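Digeranylgeranylglycerophospholipid reductase (Sulfolobus acidocaldarius, PDB 4OPD) reduces the double bonds of the geranylgeranyl chains of archaeal membrane lipid precursors, using one bound FAD per subunit. Local coordinates at residues E69-I74 and F220-N225; K73-K78 and N91-E96; G215-F220 and K248-Y253. All coordinates share one frame; numbering follows the deposited sequence.

Overall arrangement
All three contacts gather around one mixed sheet, all are buried, and each touches the geranylgeranyl diphosphate of chain D, yet their chemistry changes with their place. Contacts 1 and 2 share Lys-73 and Ile-74 of strand 70-80, their centres about 10 Å apart. Contact 2 is backbone pairing within a hairpin, with Asn-91 and Glu-93 exposed; contact 1 ties the start of the same strand to the end of strand 216-221 through a salt bridge and a side-chain amide. Contact 3, its centre about 18 Å from that of contact 1, uses that second strand again and differs in being aromatic packing of a helix on the sheet. Contacts 2 and 3 meet only where Glu-96 packs on Phe-220.

Contact 1. Residues E69-I74 and F220-N225; sequences ELENKI and FPKGKN. With GRG (geranylgeranyl diphosphate), chain D.
Glu-71 and Lys-222 open the contact with a salt bridge, OE1 of Glu-71 lying 2.7 Å from NZ of Lys-222. The glutamate chain runs out extended beyond CG and crosses the lysine chain at a slant, while the lysine, bent only at its last torsion (chi4 -81°), brings NZ to OE1 from above the carboxylate plane. The methylene CD of Lys-222 also packs 3.4 Å from OE1 of Glu-71. This ammonium group has further partners in Asp-50, a residue of the FAD site, and Glu-96, so one ammonium group pairs with three carboxylates; that concentration of negative charge is likely to favour its protonated form. OE2 of Glu-71 in turn pairs with Lys-226.

Asn-72 comes next. Its CG stands anti to the backbone N (chi1 -170°), which turns the amide toward the carbonyl of Pro-221. ND2 of Asn-72 donates to O of Pro-221 at 3.1 Å, a bent bond (150° at the hydrogen) that reaches the carbonyl from above its plane. The same nitrogen is also bonded to His-200 O, and two backbone carbonyls thereby fix the turn of the amide. Nearer the backbone, CB of Asn-72 rests 3.5 Å from C of Lys-222.

Ile-74 makes the last and lightest touch, its CD1 lying 4.4 Å from O of Pro-221. Its other branch, CG2, turns to the bound isoprenoid, 3.9 Å from C10 of the ligand; farther along the isoprenoid, its C20 lies 3.8 Å from CE2 of Phe-220. Glu-71 and Asn-72 together face Glu-96 in a classic beta bulge, and the whole arrangement joins this bulged strand to the corner after strand 216-221, where the polar surroundings of the FAD site meet the wall of the isoprenoid pocket.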
# COMPACT_ATOMS: atom_id res chain seq x y z
N GLU A 69 -0.52 -1.97 -21.68
CA GLU A 69 -0.50 -2.09 -20.21
C GLU A 69 0.86 -1.73 -19.63
O GLU A 69 0.95 -1.26 -18.50
CB GLU A 69 -0.84 -3.52 -19.77
CG GLU A 69 -2.20 -3.99 -20.21
CD GLU A 69 -2.36 -5.49 -20.13
OE1 GLU A 69 -1.47 -6.16 -19.55
OE2 GLU A 69 -3.37 -6.00 -20.66
N LEU A 70 1.91 -1.99 -20.40
CA LEU A 70 3.26 -1.68 -19.98
C LEU A 70 3.72 -0.43 -20.70
O LEU A 70 4.05 -0.47 -21.89
CB LEU A 70 4.21 -2.84 -20.26
CG LEU A 70 5.65 -2.62 -19.80
CD1 LEU A 70 5.71 -2.03 -18.41
CD2 LEU A 70 6.43 -3.92 -19.85
N GLU A 71 3.72 0.69 -19.98
CA GLU A 71 4.08 1.95 -20.58
C GLU A 71 5.59 2.13 -20.66
O GLU A 71 6.11 2.68 -21.63
CB GLU A 71 3.44 3.10 -19.81
CG GLU A 71 1.92 3.13 -19.90
CD GLU A 71 1.34 4.47 -19.51
OE1 GLU A 71 0.78 4.58 -18.40
OE2 GLU A 71 1.43 5.42 -20.32
N ASN A 72 6.30 1.64 -19.65
CA ASN A 72 7.75 1.86 -19.58
C ASN A 72 8.41 0.86 -18.64
O ASN A 72 7.95 0.66 -17.51
CB ASN A 72 8.04 3.30 -19.13
CG ASN A 72 9.52 3.68 -19.27
OD1 ASN A 72 10.19 3.33 -20.25
ND2 ASN A 72 10.02 4.42 -18.29
N LYS A 73 9.46 0.20 -19.13
CA LYS A 73 10.24 -0.72 -18.31
C LYS A 73 11.14 0.04 -17.36
O LYS A 73 11.84 0.97 -17.77
CB LYS A 73 11.07 -1.65 -19.19
CG LYS A 73 11.97 -2.60 -18.42
CD LYS A 73 11.15 -3.52 -17.53
CE LYS A 73 12.02 -4.47 -16.74
NZ LYS A 73 11.20 -5.27 -15.79
N ILE A 74 11.14 -0.36 -16.08
CA ILE A 74 11.96 0.31 -15.07
C ILE A 74 13.16 -0.53 -14.64
O ILE A 74 13.04 -1.72 -14.36
CB ILE A 74 11.12 0.64 -13.81
CG1 ILE A 74 10.00 1.62 -14.17
CG2 ILE A 74 12.01 1.25 -12.72
CD1 ILE A 74 10.49 2.87 -14.88
N PHE A 220 8.21 9.87 -12.27
CA PHE A 220 8.19 8.49 -12.75
C PHE A 220 7.96 8.47 -14.27
O PHE A 220 6.82 8.62 -14.71
CB PHE A 220 7.06 7.68 -12.07
CG PHE A 220 7.30 7.36 -10.62
CD1 PHE A 220 8.44 7.78 -9.95
CD2 PHE A 220 6.36 6.60 -9.92
CE1 PHE A 220 8.63 7.46 -8.60
CE2 PHE A 220 6.55 6.29 -8.59
CZ PHE A 220 7.68 6.71 -7.93
N PRO A 221 9.03 8.29 -15.07
CA PRO A 221 8.83 8.32 -16.53
C PRO A 221 7.91 7.19 -17.02
O PRO A 221 8.03 6.05 -16.57
CB PRO A 221 10.26 8.14 -17.08
CG PRO A 221 11.15 8.70 -15.99
CD PRO A 221 10.46 8.26 -14.70
N LYS A 222 6.99 7.53 -17.92
CA LYS A 222 6.13 6.54 -18.56
C LYS A 222 6.52 6.37 -20.03
O LYS A 222 5.80 5.73 -20.80
CB LYS A 222 4.66 6.95 -18.45
CG LYS A 222 4.03 6.72 -17.07
CD LYS A 222 2.57 7.15 -17.09
CE LYS A 222 1.83 6.71 -15.83
NZ LYS A 222 1.43 5.28 -15.92
N GLY A 223 7.65 6.94 -20.40
CA GLY A 223 8.12 6.91 -21.78
C GLY A 223 9.25 7.90 -21.90
O GLY A 223 9.65 8.48 -20.89
N LYS A 224 9.75 8.11 -23.12
CA LYS A 224 10.85 9.04 -23.37
C LYS A 224 10.41 10.48 -23.20
O LYS A 224 11.23 11.37 -23.01
CB LYS A 224 11.41 8.85 -24.79
CG LYS A 224 12.24 7.60 -24.98
CD LYS A 224 13.62 7.77 -24.37
CE LYS A 224 14.43 8.83 -25.09
NZ LYS A 224 15.80 8.95 -24.51
N ASN A 225 9.10 10.70 -23.29
CA ASN A 225 8.55 12.04 -23.32
C ASN A 225 7.23 12.14 -22.57
O ASN A 225 6.38 12.97 -22.91
CB ASN A 225 8.34 12.50 -24.77
CG ASN A 225 9.64 12.71 -25.51
OD1 ASN A 225 10.26 13.76 -25.40
ND2 ASN A 225 10.07 11.70 -26.26
C20 GRG D . 4.70 7.22 -5.42
C19 GRG D . 3.18 6.86 -3.32
C18 GRG D . 4.21 6.34 -4.29
C17 GRG D . 4.69 5.08 -4.17
C16 GRG D . 5.73 4.56 -5.14
C14 GRG D . 8.64 3.56 -5.05
C13 GRG D . 7.41 2.77 -5.43
C15 GRG D . 6.08 3.12 -4.79
C12 GRG D . 7.46 1.77 -6.33
C11 GRG D . 8.73 1.35 -7.05
C9 GRG D . 8.47 -0.03 -7.63
C8 GRG D . 9.54 -0.40 -8.62
C10 GRG D . 9.42 0.01 -10.08
C7 GRG D . 10.61 -1.10 -8.22
C6 GRG D . 11.68 -1.46 -9.22
C5 GRG D . 12.97 -0.79 -8.80
C3 GRG D . 13.67 -1.66 -7.77
C4 GRG D . 14.84 -1.09 -7.00
C2 GRG D . 13.26 -2.93 -7.55
C1 GRG D . 13.96 -3.80 -6.53
O1 GRG D . 13.37 -5.08 -6.53
PA GRG D . 14.34 -6.33 -6.50
O1A GRG D . 14.38 -6.90 -5.10
O3A GRG D . 15.80 -5.85 -6.91
O2A GRG D . 13.84 -7.37 -7.47
PB GRG D . 16.90 -6.75 -7.60
O1B GRG D . 18.21 -5.99 -7.66
O2B GRG D . 17.09 -8.02 -6.80
O3B GRG D . 16.44 -7.10 -9.00

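Contact 2. Residues K73-K78 and N91-E96; sequences KINGIK and NGEGFE. With GRG (geranylgeranyl diphosphate), chain D.
Strands 73-78 and 91-96 run antiparallel, Ile-74 and Gly-94 forming a hydrogen-bonded pair, before a beta bulge shifts the register by one and sets Gly-76 opposite Asn-91. Ile-74 N reaches Gly-94 O at 2.9 Å and Gly-94 N returns a bond to Ile-74 O, while past the bulge Gly-92 N gives an almost straight bond (173°) to Asn-75 O.

Lys-73 is bent at its second torsion (chi2 62°), folding its chain back over strand 91-96. NZ of Lys-73 lies 3.6 Å from CE1 of Phe-95, makes a weak bond to Gly-94 O, and forms only a long ion pair with OE1 of Glu-93, at 3.9 Å. Ile-74 points to the other face; its CB rests 3.5 Å from Gly-94 O, and its side chain passes aslant that of Glu-96, CD1 of Ile-74 lying 4.1 Å from CG of Glu-96. Asn-75 turns away, its ND2 bonded to Asp-201.

The glycines matter to the isoprenoid. Gly-92 O is 3.2 Å from C5 of the ligand and Gly-94 CA is 3.8 Å from C10; a CB on either glycine would collide with the ligand, while CD1 of Ile-77 packs at 3.9 Å from C11. The hairpin is therefore held mainly by backbone bonds, its charged pairing loose, and its bare glycine backbone lets an apolar chain lie directly against the sheet.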
# COMPACT_ATOMS: atom_id res chain seq x y z
N LYS A 73 9.46 0.20 -19.13
CA LYS A 73 10.24 -0.72 -18.31
C LYS A 73 11.14 0.04 -17.36
O LYS A 73 11.84 0.97 -17.77
CB LYS A 73 11.07 -1.65 -19.19
CG LYS A 73 11.97 -2.60 -18.42
CD LYS A 73 11.15 -3.52 -17.53
CE LYS A 73 12.02 -4.47 -16.74
NZ LYS A 73 11.20 -5.27 -15.79
N ILE A 74 11.14 -0.36 -16.08
CA ILE A 74 11.96 0.31 -15.07
C ILE A 74 13.16 -0.53 -14.64
O ILE A 74 13.04 -1.72 -14.36
CB ILE A 74 11.12 0.64 -13.81
CG1 ILE A 74 10.00 1.62 -14.17
CG2 ILE A 74 12.01 1.25 -12.72
CD1 ILE A 74 10.49 2.87 -14.88
N ASN A 75 14.34 0.10 -14.57
CA ASN A 75 15.55 -0.62 -14.19
C ASN A 75 16.13 -0.18 -12.86
O ASN A 75 17.11 -0.76 -12.37
CB ASN A 75 16.60 -0.48 -15.29
CG ASN A 75 16.27 -1.31 -16.49
OD1 ASN A 75 15.75 -2.43 -16.36
ND2 ASN A 75 16.54 -0.78 -17.68
N GLY A 76 15.53 0.83 -12.25
CA GLY A 76 15.99 1.30 -10.97
C GLY A 76 15.38 2.61 -10.53
O GLY A 76 14.44 3.11 -11.15
N ILE A 77 15.91 3.16 -9.45
CA ILE A 77 15.36 4.34 -8.81
C ILE A 77 16.49 5.26 -8.37
O ILE A 77 17.48 4.80 -7.82
CB ILE A 77 14.50 3.97 -7.57
CG1 ILE A 77 13.28 3.14 -7.99
CG2 ILE A 77 14.06 5.21 -6.82
CD1 ILE A 77 12.42 2.73 -6.83
N LYS A 78 16.34 6.56 -8.62
CA LYS A 78 17.32 7.53 -8.17
C LYS A 78 16.72 8.31 -7.02
O LYS A 78 15.66 8.93 -7.17
CB LYS A 78 17.74 8.47 -9.31
CG LYS A 78 18.26 7.78 -10.55
CD LYS A 78 19.76 7.79 -10.59
CE LYS A 78 20.30 7.17 -11.87
NZ LYS A 78 21.78 6.99 -11.80
N ASN A 91 19.27 -0.31 -8.13
CA ASN A 91 18.87 -1.02 -9.33
C ASN A 91 17.89 -2.14 -9.01
O ASN A 91 17.98 -2.77 -7.95
CB ASN A 91 20.10 -1.57 -10.06
CG ASN A 91 21.10 -0.49 -10.42
OD1 ASN A 91 22.31 -0.66 -10.23
ND2 ASN A 91 20.61 0.62 -10.94
N GLY A 92 16.94 -2.36 -9.91
CA GLY A 92 15.94 -3.39 -9.75
C GLY A 92 14.88 -3.27 -10.83
O GLY A 92 14.54 -2.17 -11.26
N GLU A 93 14.36 -4.41 -11.28
CA GLU A 93 13.42 -4.40 -12.38
C GLU A 93 11.99 -4.16 -11.91
O GLU A 93 11.54 -4.71 -10.89
CB GLU A 93 13.50 -5.72 -13.15
CG GLU A 93 14.77 -5.84 -13.98
CD GLU A 93 15.00 -7.24 -14.50
OE1 GLU A 93 14.27 -7.66 -15.42
OE2 GLU A 93 15.91 -7.91 -13.98
N GLY A 94 11.27 -3.32 -12.65
CA GLY A 94 9.89 -2.99 -12.32
C GLY A 94 9.14 -2.51 -13.55
O GLY A 94 9.71 -2.44 -14.65
N PHE A 95 7.87 -2.18 -13.37
CA PHE A 95 7.04 -1.72 -14.47
C PHE A 95 6.37 -0.38 -14.15
O PHE A 95 5.89 -0.17 -13.05
CB PHE A 95 5.93 -2.72 -14.80
CG PHE A 95 6.39 -4.12 -15.01
CD1 PHE A 95 7.25 -4.44 -16.05
CD2 PHE A 95 5.91 -5.15 -14.20
CE1 PHE A 95 7.66 -5.75 -16.25
CE2 PHE A 95 6.31 -6.46 -14.41
CZ PHE A 95 7.19 -6.76 -15.43
N GLU A 96 6.33 0.50 -15.13
CA GLU A 96 5.42 1.64 -15.10
C GLU A 96 4.17 1.25 -15.89
O GLU A 96 4.22 1.14 -17.12
CB GLU A 96 6.07 2.90 -15.69
CG GLU A 96 6.49 3.92 -14.65
CD GLU A 96 5.29 4.47 -13.88
OE1 GLU A 96 5.44 4.77 -12.68
OE2 GLU A 96 4.20 4.60 -14.47
C20 GRG D . 4.70 7.22 -5.42
C19 GRG D . 3.18 6.86 -3.32
C18 GRG D . 4.21 6.34 -4.29
C17 GRG D . 4.69 5.08 -4.17
C16 GRG D . 5.73 4.56 -5.14
C14 GRG D . 8.64 3.56 -5.05
C13 GRG D . 7.41 2.77 -5.43
C15 GRG D . 6.08 3.12 -4.79
C12 GRG D . 7.46 1.77 -6.33
C11 GRG D . 8.73 1.35 -7.05
C9 GRG D . 8.47 -0.03 -7.63
C8 GRG D . 9.54 -0.40 -8.62
C10 GRG D . 9.42 0.01 -10.08
C7 GRG D . 10.61 -1.10 -8.22
C6 GRG D . 11.68 -1.46 -9.22
C5 GRG D . 12.97 -0.79 -8.80
C3 GRG D . 13.67 -1.66 -7.77
C4 GRG D . 14.84 -1.09 -7.00
C2 GRG D . 13.26 -2.93 -7.55
C1 GRG D . 13.96 -3.80 -6.53
O1 GRG D . 13.37 -5.08 -6.53
PA GRG D . 14.34 -6.33 -6.50
O1A GRG D . 14.38 -6.90 -5.10
O3A GRG D . 15.80 -5.85 -6.91
O2A GRG D . 13.84 -7.37 -7.47
PB GRG D . 16.90 -6.75 -7.60
O1B GRG D . 18.21 -5.99 -7.66
O2B GRG D . 17.09 -8.02 -6.80
O3B GRG D . 16.44 -7.10 -9.00

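Contact 3. Residues G215-F220 and K248-Y253; sequences GYWWYF and KYLDKY. With GRG (geranylgeranyl diphosphate), chain D; GRG (geranylgeranyl diphosphate), chain E.
Trp-217 lays its indole against the ring of Tyr-253 in an offset stack, the five-membered ring and the phenol centroids 4.1 Å apart with planes inclined by 25°. CG anti to the carbonyl carbon (chi1 -88°) lays the indole along the helix against that ring. CB of Trp-217 adds a CH-pi contact, 4.0 Å from the Tyr-253 centroid and almost on the ring normal. The six-membered end of the indole reaches the preceding turn of the helix: CZ2 of Trp-217 meets CB of Tyr-249 at 3.6 Å, and its CZ3 approaches CD1 of Leu-250. Both polar tips are held from one place, since NE1 of Trp-217 bonds to Thr-211 O and the hydroxyl of Tyr-253 to Thr-211 OG1. A leucine in place of Trp-217 would probably strip the tyrosine of its stacking partner and leave Thr-211 O without its indole donor.

In Tyr-219 the ring swings away from its own backbone N (chi1 -179°), which brings CD2 3.4 Å from Tyr-253 O, while its hydroxyl bonds to Asp-256. Tyr-216, Trp-218 and Phe-220 alternate to the opposite side, so the sheet, with strand 216-221 between strands 202-206 and 226-234, has helix 242-253 on one face and the isoprenoid and flavin on the other.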
# COMPACT_ATOMS: atom_id res chain seq x y z
N GLY A 215 6.54 13.22 3.31
CA GLY A 215 6.46 12.32 2.18
C GLY A 215 7.60 12.55 1.21
O GLY A 215 8.77 12.62 1.62
N TYR A 216 7.26 12.63 -0.07
CA TYR A 216 8.26 12.98 -1.06
C TYR A 216 7.65 13.39 -2.38
O TYR A 216 6.47 13.15 -2.61
CB TYR A 216 9.22 11.82 -1.29
CG TYR A 216 8.65 10.49 -1.75
CD1 TYR A 216 8.29 10.28 -3.08
CD2 TYR A 216 8.55 9.41 -0.88
CE1 TYR A 216 7.82 9.06 -3.52
CE2 TYR A 216 8.08 8.18 -1.31
CZ TYR A 216 7.71 8.01 -2.63
OH TYR A 216 7.25 6.79 -3.08
N TRP A 217 8.46 14.03 -3.22
CA TRP A 217 8.10 14.31 -4.61
C TRP A 217 8.60 13.18 -5.49
O TRP A 217 9.61 12.56 -5.18
CB TRP A 217 8.71 15.62 -5.09
CG TRP A 217 7.90 16.84 -4.84
CD1 TRP A 217 7.87 17.59 -3.70
CD2 TRP A 217 7.02 17.49 -5.77
NE1 TRP A 217 7.02 18.65 -3.86
CE2 TRP A 217 6.49 18.62 -5.13
CE3 TRP A 217 6.62 17.21 -7.09
CZ2 TRP A 217 5.58 19.48 -5.75
CZ3 TRP A 217 5.72 18.07 -7.71
CH2 TRP A 217 5.21 19.19 -7.04
N TRP A 218 7.93 12.94 -6.62
CA TRP A 218 8.44 11.94 -7.54
C TRP A 218 8.26 12.33 -9.01
O TRP A 218 7.44 13.16 -9.37
CB TRP A 218 7.78 10.58 -7.28
CG TRP A 218 6.32 10.45 -7.69
CD1 TRP A 218 5.84 10.16 -8.93
CD2 TRP A 218 5.18 10.53 -6.82
NE1 TRP A 218 4.46 10.08 -8.90
CE2 TRP A 218 4.04 10.30 -7.61
CE3 TRP A 218 5.02 10.78 -5.45
CZ2 TRP A 218 2.75 10.33 -7.08
CZ3 TRP A 218 3.74 10.80 -4.93
CH2 TRP A 218 2.62 10.58 -5.74
N TYR A 219 9.03 11.65 -9.83
CA TYR A 219 9.09 11.88 -11.25
C TYR A 219 9.32 10.50 -11.86
O TYR A 219 10.44 10.00 -11.89
CB TYR A 219 10.22 12.87 -11.55
CG TYR A 219 10.43 13.25 -12.99
CD1 TYR A 219 11.08 12.39 -13.86
CD2 TYR A 219 10.01 14.49 -13.47
CE1 TYR A 219 11.30 12.75 -15.19
CE2 TYR A 219 10.24 14.85 -14.81
CZ TYR A 219 10.89 13.97 -15.65
OH TYR A 219 11.12 14.30 -16.97
N PHE A 220 8.21 9.87 -12.27
CA PHE A 220 8.19 8.49 -12.75
C PHE A 220 7.96 8.47 -14.27
O PHE A 220 6.82 8.62 -14.71
CB PHE A 220 7.06 7.68 -12.07
CG PHE A 220 7.30 7.36 -10.62
CD1 PHE A 220 8.44 7.78 -9.95
CD2 PHE A 220 6.36 6.60 -9.92
CE1 PHE A 220 8.63 7.46 -8.60
CE2 PHE A 220 6.55 6.29 -8.59
CZ PHE A 220 7.68 6.71 -7.93
N LYS A 248 3.15 25.03 -6.52
CA LYS A 248 4.25 25.88 -6.07
C LYS A 248 5.60 25.29 -6.43
O LYS A 248 6.50 26.02 -6.85
CB LYS A 248 4.16 26.10 -4.55
CG LYS A 248 5.21 27.07 -4.01
CD LYS A 248 4.97 27.36 -2.53
CE LYS A 248 6.02 28.30 -1.95
NZ LYS A 248 6.06 29.61 -2.64
N TYR A 249 5.75 23.97 -6.30
CA TYR A 249 7.07 23.37 -6.47
C TYR A 249 7.24 22.48 -7.71
O TYR A 249 8.30 21.87 -7.88
CB TYR A 249 7.43 22.57 -5.21
CG TYR A 249 7.49 23.44 -3.97
CD1 TYR A 249 8.40 24.48 -3.89
CD2 TYR A 249 6.63 23.23 -2.90
CE1 TYR A 249 8.46 25.30 -2.79
CE2 TYR A 249 6.70 24.05 -1.77
CZ TYR A 249 7.61 25.08 -1.73
OH TYR A 249 7.69 25.90 -0.64
N LEU A 250 6.22 22.40 -8.57
CA LEU A 250 6.31 21.52 -9.75
C LEU A 250 7.55 21.82 -10.60
O LEU A 250 8.23 20.91 -11.08
CB LEU A 250 5.06 21.65 -10.63
CG LEU A 250 5.09 20.88 -11.96
CD1 LEU A 250 5.25 19.38 -11.71
CD2 LEU A 250 3.83 21.15 -12.77
N ASP A 251 7.85 23.10 -10.76
CA ASP A 251 8.94 23.50 -11.66
C ASP A 251 10.30 23.03 -11.14
O ASP A 251 11.25 22.87 -11.91
CB ASP A 251 8.95 25.02 -11.85
CG ASP A 251 7.85 25.50 -12.78
OD1 ASP A 251 7.26 24.66 -13.50
OD2 ASP A 251 7.58 26.71 -12.79
N LYS A 252 10.38 22.81 -9.84
CA LYS A 252 11.62 22.35 -9.23
C LYS A 252 11.95 20.93 -9.69
O LYS A 252 13.11 20.58 -9.92
CB LYS A 252 11.52 22.41 -7.71
CG LYS A 252 12.83 22.22 -6.99
CD LYS A 252 12.62 22.28 -5.48
CE LYS A 252 13.92 22.47 -4.73
NZ LYS A 252 14.92 21.39 -4.99
N TYR A 253 10.91 20.11 -9.82
CA TYR A 253 11.09 18.68 -10.08
C TYR A 253 10.82 18.32 -11.53
O TYR A 253 11.34 17.32 -12.03
CB TYR A 253 10.19 17.89 -9.14
CG TYR A 253 10.50 18.27 -7.73
CD1 TYR A 253 11.71 17.90 -7.16
CD2 TYR A 253 9.64 19.06 -6.98
CE1 TYR A 253 12.03 18.26 -5.89
CE2 TYR A 253 9.97 19.44 -5.68
CZ TYR A 253 11.17 19.03 -5.15
OH TYR A 253 11.56 19.38 -3.87
C20 GRG D . 4.70 7.22 -5.42
C19 GRG D . 3.18 6.86 -3.32
C18 GRG D . 4.21 6.34 -4.29
C17 GRG D . 4.69 5.08 -4.17
C16 GRG D . 5.73 4.56 -5.14
C14 GRG D . 8.64 3.56 -5.05
C13 GRG D . 7.41 2.77 -5.43
C15 GRG D . 6.08 3.12 -4.79
C12 GRG D . 7.46 1.77 -6.33
C11 GRG D . 8.73 1.35 -7.05
C9 GRG D . 8.47 -0.03 -7.63
C8 GRG D . 9.54 -0.40 -8.62
C10 GRG D . 9.42 0.01 -10.08
C7 GRG D . 10.61 -1.10 -8.22
C6 GRG D . 11.68 -1.46 -9.22
C5 GRG D . 12.97 -0.79 -8.80
C3 GRG D . 13.67 -1.66 -7.77
C4 GRG D . 14.84 -1.09 -7.00
C2 GRG D . 13.26 -2.93 -7.55
C1 GRG D . 13.96 -3.80 -6.53
O1 GRG D . 13.37 -5.08 -6.53
PA GRG D . 14.34 -6.33 -6.50
O1A GRG D . 14.38 -6.90 -5.10
O3A GRG D . 15.80 -5.85 -6.91
O2A GRG D . 13.84 -7.37 -7.47
PB GRG D . 16.90 -6.75 -7.60
O1B GRG D . 18.21 -5.99 -7.66
O2B GRG D . 17.09 -8.02 -6.80
O3B GRG D . 16.44 -7.10 -9.00
C20 GRG E . 8.96 9.06 3.75
C19 GRG E . 10.37 11.07 4.62
C18 GRG E . 10.18 9.96 3.60
C17 GRG E . 11.10 9.78 2.62
C16 GRG E . 11.04 8.73 1.51
C14 GRG E . 13.85 6.73 1.59
C13 GRG E . 12.43 6.64 1.10
C15 GRG E . 11.34 7.31 1.92
C12 GRG E . 12.15 5.93 -0.02
C11 GRG E . 13.28 5.25 -0.78
C9 GRG E . 12.80 4.49 -2.01
C8 GRG E . 13.41 3.10 -2.09
C10 GRG E . 14.90 2.93 -1.91
C7 GRG E . 12.64 2.01 -2.33
C6 GRG E . 13.19 0.60 -2.40
C5 GRG E . 13.03 -0.05 -3.75
C3 GRG E . 11.68 -0.73 -3.98
C4 GRG E . 10.46 0.11 -4.26
C2 GRG E . 11.58 -2.08 -3.95
C1 GRG E . 10.30 -2.87 -4.21
O1 GRG E . 9.21 -2.53 -3.39
PA GRG E . 8.60 -3.64 -2.44
O1A GRG E . 8.88 -3.21 -1.03
O3A GRG E . 9.26 -5.04 -2.71
O2A GRG E . 7.10 -3.74 -2.63